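Side-chain contacts in lipase (Photobacterium sp. M37, PDB 2ORY), which hydrolyses the ester bonds of triacylglycerols as a cold-adapted lipase of the class 3 family, built on an alpha/beta hydrolase fold: residues Ser16-Thr21 with Leu34-Glu39; Tyr74-Lys79 with Glu84-Ile89; Asp236-Ala241 with Tyr310-Gly315. One frame throughout, in Å; residues are numbered along the deposited sequence.

In the fold
The three contacts show how chemistry follows place in an alpha/beta hydrolase. Contact 2 lies in the central mixed sheet, where two antiparallel strands are joined by backbone bonds and by apolar pairs that give way to polar ones at the 77-78/84-85 end. Contact 1 is a thinner, mostly apolar layer outside that sheet, running from a buried methionine to a lysine that is partly exposed; it touches contact 2, since Met37 and Ser16 both pack on Tyr74. Contact 3 is wholly buried and holds other elements, a loop and helix 304-319, through a His-carboxylate hydrogen bond and a methyl over the imidazole face. Its centre is about 25 Å from that of contact 2, across the chain's centre.

Contact 1: residues Ser16-Thr21 with Leu34-Glu39; sequences SYYGIT and LKKMKE
Over one face of the Tyr18 ring lies CB of Lys36, 4.1 Å from the ring centroid and 22° off the normal, a CH-pi contact displaced toward the rim. The closest carbon is Tyr18 CG, 3.8 Å from Lys36 CB, and the two side chains cross at about a right angle. Lys36 places CG beside its own backbone N (chi1 -74°) and bends again at chi2, so the amino end leaves the ring behind while CD still passes 4.2 Å from Tyr18 CD2. At the far end of the ring the hydroxyl has its partner in Asp330, to which it is hydrogen-bonded.

A second, looser touch lies deeper. Met37 starts off to one side of the loop, but its methyl end swings back, and CE comes 4.4 Å from Ser16 CA. The hydroxyl of Ser16 is bonded to the carbonyl oxygen of Phe12, in the preceding helix.

The type II turn from Tyr17 to Ile20 thus presents one aromatic face to helix 30-43. No hydrogen bond crosses between the segments: dispersion and CH-pi attraction join loop to helix, and the lysine contributes the apolar root of its chain rather than its charge.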
loop_
_atom_site.group_PDB
_atom_site.type_symbol
_atom_site.label_atom_id
_atom_site.label_comp_id
_atom_site.label_asym_id
_atom_site.label_seq_id
_atom_site.Cartn_x
_atom_site.Cartn_y
_atom_site.Cartn_z
ATOM N N SER A 16 6.765 -2.153 7.569
ATOM C CA SER A 16 7.322 -1.286 6.536
ATOM C C SER A 16 7.467 0.146 7.024
ATOM O O SER A 16 8.324 0.893 6.551
ATOM C CB SER A 16 6.402 -1.263 5.321
ATOM O OG SER A 16 6.137 -2.569 4.877
ATOM N N TYR A 17 6.612 0.521 7.962
ATOM C CA TYR A 17 6.597 1.871 8.491
ATOM C C TYR A 17 7.676 2.259 9.512
ATOM O O TYR A 17 7.733 3.413 9.938
ATOM C CB TYR A 17 5.201 2.172 9.056
ATOM C CG TYR A 17 4.165 2.399 7.967
ATOM C CD1 TYR A 17 2.984 1.660 7.928
ATOM C CD2 TYR A 17 4.382 3.350 6.962
ATOM C CE1 TYR A 17 2.042 1.854 6.918
ATOM C CE2 TYR A 17 3.444 3.554 5.948
ATOM C CZ TYR A 17 2.280 2.803 5.934
ATOM O OH TYR A 17 1.353 3.014 4.941
ATOM N N TYR A 18 8.537 1.326 9.900
ATOM C CA TYR A 18 9.570 1.676 10.858
ATOM C C TYR A 18 10.387 2.818 10.298
ATOM O O TYR A 18 10.741 2.807 9.126
ATOM C CB TYR A 18 10.475 0.484 11.147
ATOM C CG TYR A 18 10.027 -0.323 12.341
ATOM C CD1 TYR A 18 9.758 -1.684 12.222
ATOM C CD2 TYR A 18 9.896 0.270 13.595
ATOM C CE1 TYR A 18 9.374 -2.437 13.317
ATOM C CE2 TYR A 18 9.512 -0.474 14.701
ATOM C CZ TYR A 18 9.256 -1.828 14.555
ATOM O OH TYR A 18 8.893 -2.589 15.643
ATOM N N GLY A 19 10.666 3.812 11.134
ATOM C CA GLY A 19 11.442 4.948 10.678
ATOM C C GLY A 19 10.695 5.915 9.766
ATOM O O GLY A 19 11.308 6.596 8.935
ATOM N N ILE A 20 9.377 5.994 9.917
ATOM C CA ILE A 20 8.589 6.892 9.083
ATOM C C ILE A 20 8.841 8.359 9.432
ATOM O O ILE A 20 8.694 9.239 8.586
ATOM C CB ILE A 20 7.068 6.561 9.187
ATOM C CG1 ILE A 20 6.556 6.064 7.838
ATOM C CG2 ILE A 20 6.271 7.776 9.609
ATOM C CD1 ILE A 20 6.802 7.006 6.719
ATOM N N THR A 21 9.233 8.615 10.672
ATOM C CA THR A 21 9.502 9.981 11.118
ATOM C C THR A 21 10.969 10.177 11.519
ATOM O O THR A 21 11.292 11.007 12.372
ATOM C CB THR A 21 8.601 10.344 12.309
ATOM O OG1 THR A 21 8.631 9.276 13.265
ATOM C CG2 THR A 21 7.161 10.570 11.845
ATOM N N LEU A 34 16.500 -1.573 8.449
ATOM C CA LEU A 34 16.882 -2.977 8.393
ATOM C C LEU A 34 17.050 -3.532 9.806
ATOM O O LEU A 34 16.517 -4.589 10.131
ATOM C CB LEU A 34 18.186 -3.154 7.602
ATOM C CG LEU A 34 18.719 -4.597 7.547
ATOM C CD1 LEU A 34 17.710 -5.491 6.835
ATOM C CD2 LEU A 34 20.062 -4.635 6.835
ATOM N N LYS A 35 17.783 -2.810 10.650
ATOM C CA LYS A 35 18.004 -3.254 12.018
ATOM C C LYS A 35 16.667 -3.473 12.714
ATOM O O LYS A 35 16.480 -4.446 13.433
ATOM C CB LYS A 35 18.816 -2.210 12.786
ATOM C CG LYS A 35 19.133 -2.601 14.225
ATOM C CD LYS A 35 19.631 -1.405 15.053
ATOM C CE LYS A 35 18.538 -0.344 15.247
ATOM N NZ LYS A 35 18.972 0.834 16.075
ATOM N N LYS A 36 15.740 -2.550 12.494
ATOM C CA LYS A 36 14.423 -2.637 13.096
ATOM C C LYS A 36 13.660 -3.858 12.600
ATOM O O LYS A 36 13.044 -4.587 13.380
ATOM C CB LYS A 36 13.630 -1.363 12.798
ATOM C CG LYS A 36 14.081 -0.143 13.609
ATOM C CD LYS A 36 13.745 -0.336 15.081
ATOM C CE LYS A 36 14.297 0.787 15.955
ATOM N NZ LYS A 36 14.001 0.582 17.413
ATOM N N MET A 37 13.703 -4.088 11.295
ATOM C CA MET A 37 13.001 -5.232 10.736
ATOM C C MET A 37 13.476 -6.563 11.324
ATOM O O MET A 37 12.666 -7.409 11.664
ATOM C CB MET A 37 13.172 -5.244 9.225
ATOM C CG MET A 37 12.793 -3.940 8.597
ATOM S SD MET A 37 12.791 -4.045 6.828
ATOM C CE MET A 37 11.217 -3.257 6.576
ATOM N N LYS A 38 14.789 -6.730 11.456
ATOM C CA LYS A 38 15.352 -7.966 11.988
ATOM C C LYS A 38 14.906 -8.218 13.417
ATOM O O LYS A 38 14.597 -9.351 13.782
ATOM C CB LYS A 38 16.881 -7.942 11.906
ATOM C CG LYS A 38 17.419 -7.907 10.485
ATOM C CD LYS A 38 18.932 -8.022 10.465
ATOM C CE LYS A 38 19.460 -7.901 9.053
ATOM N NZ LYS A 38 20.942 -8.012 8.990
ATOM N N GLU A 39 14.866 -7.171 14.233
ATOM C CA GLU A 39 14.421 -7.341 15.608
ATOM C C GLU A 39 12.949 -7.770 15.637
ATOM O O GLU A 39 12.552 -8.634 16.430
ATOM C CB GLU A 39 14.574 -6.042 16.399
ATOM C CG GLU A 39 14.092 -6.185 17.840
ATOM C CD GLU A 39 14.007 -4.863 18.587
ATOM O OE1 GLU A 39 13.673 -4.891 19.794
ATOM O OE2 GLU A 39 14.266 -3.800 17.976
#

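Contact 2: residues Tyr74-Lys79 with Glu84-Ile89; sequences YVIQKK and EYVIAI
Gln77 and Tyr85 lie side by side and point the same way, the amide plane turned 32° from the phenol ring. With CG anti to the backbone N (chi1 176°) and the chain extended beyond it, Gln77 runs along the ring, bringing its CD to 3.4 Å from Tyr85 CE2; the phenol oxygen is hydrogen-bonded to Lys159. On the same face of the sheet, Val75 and Ile87 also run alongside each other, Val75 CG2 meeting Ile87 CG1 at 4.0 Å, while the other methyl of Val75 rests against Tyr85 CB.

The opposite face carries Tyr74, Ile76, Val86 and Ala88. Ile76 and Val86 are again aligned, with Ile76 CD1 3.7 Å from Val86 CG1. Tyr74 takes the sterically tight rotamer, CG between its backbone N and carbonyl carbon (chi1 66°), which swings the ring across to the neighbouring strand, where CE2 packs 3.4 Å from Ala88 CB. Its hydroxyl is bonded to the Phe12 carbonyl of helix 5-15, the helix that also covers Ile76 and Val86. Near the turn the pairs are partly polar, Gln77 with Tyr85 and then Lys78 with Glu84: Lys78 CE lies 3.1 Å from Glu84 OE2, the NZ to OE2 salt bridge is long at 3.9 Å, and NZ forms another with Asp50.

Between the two faces, reciprocal backbone bonds join Tyr74 to Ala88 and Ile76 to Val86, and Lys78 N reaches Glu84 O at 3.1 Å. This is an antiparallel beta hairpin, set in the mixed central sheet of the alpha/beta hydrolase fold, where strand 84-90 pairs in parallel with strand 166-173 on its other side.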
loop_
_atom_site.group_PDB
_atom_site.type_symbol
_atom_site.label_atom_id
_atom_site.label_comp_id
_atom_site.label_asym_id
_atom_site.label_seq_id
_atom_site.Cartn_x
_atom_site.Cartn_y
_atom_site.Cartn_z
ATOM N N TYR A 74 10.904 -3.727 0.297
ATOM C CA TYR A 74 11.812 -4.799 0.694
ATOM C C TYR A 74 11.136 -6.133 0.378
ATOM O O TYR A 74 9.929 -6.185 0.072
ATOM C CB TYR A 74 12.193 -4.707 2.189
ATOM C CG TYR A 74 11.067 -4.929 3.184
ATOM C CD1 TYR A 74 10.946 -6.126 3.868
ATOM C CD2 TYR A 74 10.098 -3.951 3.403
ATOM C CE1 TYR A 74 9.881 -6.354 4.743
ATOM C CE2 TYR A 74 9.024 -4.169 4.272
ATOM C CZ TYR A 74 8.920 -5.375 4.936
ATOM O OH TYR A 74 7.837 -5.627 5.744
ATOM N N VAL A 75 11.931 -7.200 0.408
ATOM C CA VAL A 75 11.437 -8.548 0.150
ATOM C C VAL A 75 11.841 -9.490 1.297
ATOM O O VAL A 75 13.014 -9.555 1.663
ATOM C CB VAL A 75 12.015 -9.105 -1.171
ATOM C CG1 VAL A 75 11.382 -10.446 -1.483
ATOM C CG2 VAL A 75 11.782 -8.118 -2.310
ATOM N N ILE A 76 10.867 -10.200 1.869
ATOM C CA ILE A 76 11.129 -11.152 2.959
ATOM C C ILE A 76 10.969 -12.546 2.363
ATOM O O ILE A 76 10.032 -12.796 1.608
ATOM C CB ILE A 76 10.093 -11.068 4.123
ATOM C CG1 ILE A 76 9.837 -9.617 4.518
ATOM C CG2 ILE A 76 10.579 -11.856 5.319
ATOM C CD1 ILE A 76 8.767 -8.963 3.642
ATOM N N GLN A 77 11.875 -13.446 2.707
ATOM C CA GLN A 77 11.804 -14.814 2.221
ATOM C C GLN A 77 11.634 -15.752 3.408
ATOM O O GLN A 77 12.353 -15.639 4.400
ATOM C CB GLN A 77 13.084 -15.184 1.464
ATOM C CG GLN A 77 13.126 -16.643 1.016
ATOM C CD GLN A 77 14.416 -17.018 0.300
ATOM O OE1 GLN A 77 14.529 -18.107 -0.264
ATOM N NE2 GLN A 77 15.396 -16.121 0.323
ATOM N N LYS A 78 10.676 -16.664 3.311
ATOM C CA LYS A 78 10.451 -17.639 4.371
ATOM C C LYS A 78 11.575 -18.681 4.337
ATOM O O LYS A 78 11.757 -19.357 3.325
ATOM C CB LYS A 78 9.101 -18.331 4.169
ATOM C CG LYS A 78 8.966 -19.659 4.912
ATOM C CD LYS A 78 7.847 -19.648 5.933
ATOM C CE LYS A 78 6.484 -19.554 5.275
ATOM N NZ LYS A 78 5.387 -19.730 6.270
ATOM N N LYS A 79 12.324 -18.810 5.434
ATOM C CA LYS A 79 13.431 -19.779 5.508
ATOM C C LYS A 79 12.948 -21.194 5.211
ATOM O O LYS A 79 11.820 -21.554 5.531
ATOM C CB LYS A 79 14.067 -19.781 6.903
ATOM C CG LYS A 79 14.914 -18.571 7.259
ATOM C CD LYS A 79 16.150 -18.488 6.393
ATOM C CE LYS A 79 17.277 -17.784 7.130
ATOM N NZ LYS A 79 17.760 -18.572 8.309
ATOM N N GLU A 84 9.413 -18.827 -1.607
ATOM C CA GLU A 84 8.256 -18.269 -0.887
ATOM C C GLU A 84 8.660 -16.850 -0.463
ATOM O O GLU A 84 9.385 -16.658 0.512
ATOM C CB GLU A 84 7.931 -19.129 0.349
ATOM C CG GLU A 84 6.430 -19.358 0.670
ATOM C CD GLU A 84 5.778 -18.231 1.476
ATOM O OE1 GLU A 84 5.757 -17.080 0.990
ATOM O OE2 GLU A 84 5.276 -18.497 2.592
ATOM N N TYR A 85 8.191 -15.856 -1.201
ATOM C CA TYR A 85 8.555 -14.485 -0.889
ATOM C C TYR A 85 7.418 -13.503 -0.644
ATOM O O TYR A 85 6.303 -13.664 -1.155
ATOM C CB TYR A 85 9.408 -13.906 -2.019
ATOM C CG TYR A 85 10.594 -14.758 -2.412
ATOM C CD1 TYR A 85 10.446 -15.858 -3.262
ATOM C CD2 TYR A 85 11.870 -14.465 -1.930
ATOM C CE1 TYR A 85 11.545 -16.640 -3.621
ATOM C CE2 TYR A 85 12.973 -15.247 -2.281
ATOM C CZ TYR A 85 12.804 -16.330 -3.126
ATOM O OH TYR A 85 13.900 -17.101 -3.470
ATOM N N VAL A 86 7.731 -12.473 0.138
ATOM C CA VAL A 86 6.794 -11.379 0.391
ATOM C C VAL A 86 7.464 -10.079 -0.069
ATOM O O VAL A 86 8.574 -9.786 0.346
ATOM C CB VAL A 86 6.454 -11.205 1.903
ATOM C CG1 VAL A 86 5.601 -9.959 2.101
ATOM C CG2 VAL A 86 5.705 -12.404 2.423
ATOM N N ILE A 87 6.819 -9.320 -0.953
ATOM C CA ILE A 87 7.358 -8.018 -1.357
ATOM C C ILE A 87 6.449 -6.987 -0.641
ATOM O O ILE A 87 5.249 -6.929 -0.908
ATOM C CB ILE A 87 7.244 -7.792 -2.865
ATOM C CG1 ILE A 87 8.102 -8.796 -3.630
ATOM C CG2 ILE A 87 7.618 -6.358 -3.189
ATOM C CD1 ILE A 87 7.963 -8.644 -5.149
ATOM N N ALA A 88 7.005 -6.205 0.278
ATOM C CA ALA A 88 6.205 -5.223 1.014
ATOM C C ALA A 88 6.575 -3.806 0.559
ATOM O O ALA A 88 7.749 -3.499 0.339
ATOM C CB ALA A 88 6.422 -5.387 2.527
ATOM N N ILE A 89 5.563 -2.953 0.414
ATOM C CA ILE A 89 5.765 -1.599 -0.076
ATOM C C ILE A 89 5.167 -0.549 0.846
ATOM O O ILE A 89 4.075 -0.718 1.386
ATOM C CB ILE A 89 5.163 -1.475 -1.509
ATOM C CG1 ILE A 89 6.004 -2.344 -2.470
ATOM C CG2 ILE A 89 5.079 0.004 -1.956
ATOM C CD1 ILE A 89 5.389 -2.598 -3.821
#

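Contact 3: residues Asp236-Ala241 with Tyr310-Gly315; sequences DIVPYA and YQHVVG
His312 of helix 304-319 meets Asp236 with its imidazole, CG lying anti to the backbone N (chi1 -172°). Its CB passes 3.4 Å from Asp236 OD1, and CG sits 3.6 Å from the same oxygen. ND1 donates to Asp236 OD2 at 2.8 Å in a nearly straight bond (166°), with the oxygen close to the ring plane. It meets OD2 on the syn side but somewhat out of the carboxylate plane, the two planes being turned 49° apart. CE1 lies 3.4 Å from CG2 of Val238, a methyl that covers one face in a CH-pi contact, 3.5 Å from the centroid; CD2 is 4.0 Å from the same methyl. At the tip, NE2 is hydrogen-bonded to Ser174 OG.

The carboxylate is itself held in place. OD1 accepts from the backbone N of Val238, which lies above the carboxylate plane, at 3.2 Å; this closes an Asx turn. OD2 is also hydrogen-bonded to Tyr316 OH. Val238 therefore serves both partners, its amide gripping the aspartate and its methyl covering the histidine.

A serine, a histidine and an aspartate thus stand in series, consistent with the charge-relay triad of a lipase, in which the aspartate would hold the imidazole beside a nucleophilic Ser174.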
loop_
_atom_site.group_PDB
_atom_site.type_symbol
_atom_site.label_atom_id
_atom_site.label_comp_id
_atom_site.label_asym_id
_atom_site.label_seq_id
_atom_site.Cartn_x
_atom_site.Cartn_y
_atom_site.Cartn_z
ATOM N N ASP A 236 -12.557 4.325 6.576
ATOM C CA ASP A 236 -11.272 4.889 6.184
ATOM C C ASP A 236 -11.548 5.669 4.902
ATOM O O ASP A 236 -12.016 5.099 3.916
ATOM C CB ASP A 236 -10.260 3.766 5.925
ATOM C CG ASP A 236 -8.916 4.280 5.419
ATOM O OD1 ASP A 236 -8.681 5.506 5.436
ATOM O OD2 ASP A 236 -8.082 3.446 5.006
ATOM N N ILE A 237 -11.267 6.970 4.908
ATOM C CA ILE A 237 -11.515 7.792 3.720
ATOM C C ILE A 237 -10.578 7.537 2.531
ATOM O O ILE A 237 -10.980 7.713 1.386
ATOM C CB ILE A 237 -11.461 9.324 4.030
ATOM C CG1 ILE A 237 -10.073 9.699 4.534
ATOM C CG2 ILE A 237 -12.524 9.720 5.056
ATOM C CD1 ILE A 237 -9.910 11.161 4.830
ATOM N N VAL A 238 -9.350 7.104 2.780
ATOM C CA VAL A 238 -8.385 6.888 1.692
ATOM C C VAL A 238 -8.862 6.086 0.486
ATOM O O VAL A 238 -8.719 6.530 -0.655
ATOM C CB VAL A 238 -7.113 6.279 2.248
ATOM C CG1 VAL A 238 -6.146 5.904 1.118
ATOM C CG2 VAL A 238 -6.489 7.285 3.185
ATOM N N PRO A 239 -9.427 4.889 0.713
ATOM C CA PRO A 239 -9.913 4.087 -0.409
ATOM C C PRO A 239 -11.022 4.794 -1.171
ATOM O O PRO A 239 -11.387 4.352 -2.257
ATOM C CB PRO A 239 -10.438 2.827 0.267
ATOM C CG PRO A 239 -9.551 2.688 1.420
ATOM C CD PRO A 239 -9.482 4.100 1.952
ATOM N N TYR A 240 -11.577 5.867 -0.601
ATOM C CA TYR A 240 -12.670 6.593 -1.267
ATOM C C TYR A 240 -12.253 7.516 -2.408
ATOM O O TYR A 240 -13.100 8.162 -3.025
ATOM C CB TYR A 240 -13.490 7.416 -0.263
ATOM C CG TYR A 240 -14.454 6.611 0.590
ATOM C CD1 TYR A 240 -13.988 5.802 1.629
ATOM C CD2 TYR A 240 -15.835 6.685 0.381
ATOM C CE1 TYR A 240 -14.860 5.092 2.440
ATOM C CE2 TYR A 240 -16.734 5.967 1.199
ATOM C CZ TYR A 240 -16.231 5.176 2.225
ATOM O OH TYR A 240 -17.079 4.463 3.047
ATOM N N ALA A 241 -10.952 7.607 -2.662
ATOM C CA ALA A 241 -10.426 8.424 -3.753
ATOM C C ALA A 241 -9.892 7.435 -4.788
ATOM O O ALA A 241 -9.346 6.387 -4.410
ATOM C CB ALA A 241 -9.296 9.306 -3.250
ATOM N N TYR A 310 -7.027 7.943 12.414
ATOM C CA TYR A 310 -7.234 6.798 13.293
ATOM C C TYR A 310 -7.760 5.629 12.486
ATOM O O TYR A 310 -7.243 4.521 12.579
ATOM C CB TYR A 310 -8.243 7.145 14.393
ATOM C CG TYR A 310 -8.561 5.982 15.316
ATOM C CD1 TYR A 310 -7.758 5.706 16.415
ATOM C CD2 TYR A 310 -9.647 5.139 15.065
ATOM C CE1 TYR A 310 -8.018 4.619 17.247
ATOM C CE2 TYR A 310 -9.927 4.035 15.902
ATOM C CZ TYR A 310 -9.100 3.789 16.989
ATOM O OH TYR A 310 -9.342 2.720 17.833
ATOM N N GLN A 311 -8.788 5.899 11.687
ATOM C CA GLN A 311 -9.407 4.866 10.881
ATOM C C GLN A 311 -8.441 4.268 9.862
ATOM O O GLN A 311 -8.497 3.069 9.586
ATOM C CB GLN A 311 -10.640 5.413 10.165
ATOM C CG GLN A 311 -11.780 5.858 11.076
ATOM C CD GLN A 311 -12.398 4.716 11.872
ATOM O OE1 GLN A 311 -12.378 3.561 11.442
ATOM N NE2 GLN A 311 -12.967 5.040 13.034
ATOM N N HIS A 312 -7.551 5.102 9.326
ATOM C CA HIS A 312 -6.589 4.666 8.313
ATOM C C HIS A 312 -5.434 3.858 8.856
ATOM O O HIS A 312 -4.995 2.885 8.232
ATOM C CB HIS A 312 -6.034 5.883 7.583
ATOM C CG HIS A 312 -5.181 5.553 6.395
ATOM N ND1 HIS A 312 -5.600 4.705 5.393
ATOM C CD2 HIS A 312 -3.980 6.036 6.001
ATOM C CE1 HIS A 312 -4.697 4.688 4.429
ATOM N NE2 HIS A 312 -3.705 5.488 4.773
ATOM N N VAL A 313 -4.943 4.254 10.022
ATOM C CA VAL A 313 -3.789 3.594 10.601
ATOM C C VAL A 313 -4.122 2.639 11.720
ATOM O O VAL A 313 -3.662 1.499 11.711
ATOM C CB VAL A 313 -2.776 4.642 11.105
ATOM C CG1 VAL A 313 -1.535 3.975 11.688
ATOM C CG2 VAL A 313 -2.388 5.525 9.958
ATOM N N VAL A 314 -4.929 3.084 12.678
ATOM C CA VAL A 314 -5.273 2.207 13.784
ATOM C C VAL A 314 -6.378 1.221 13.409
ATOM O O VAL A 314 -6.395 0.083 13.873
ATOM C CB VAL A 314 -5.718 3.025 15.022
ATOM C CG1 VAL A 314 -5.894 2.104 16.214
ATOM C CG2 VAL A 314 -4.689 4.067 15.345
ATOM N N GLY A 315 -7.277 1.667 12.542
ATOM C CA GLY A 315 -8.407 0.861 12.119
ATOM C C GLY A 315 -8.151 -0.575 11.708
ATOM O O GLY A 315 -8.815 -1.501 12.197
#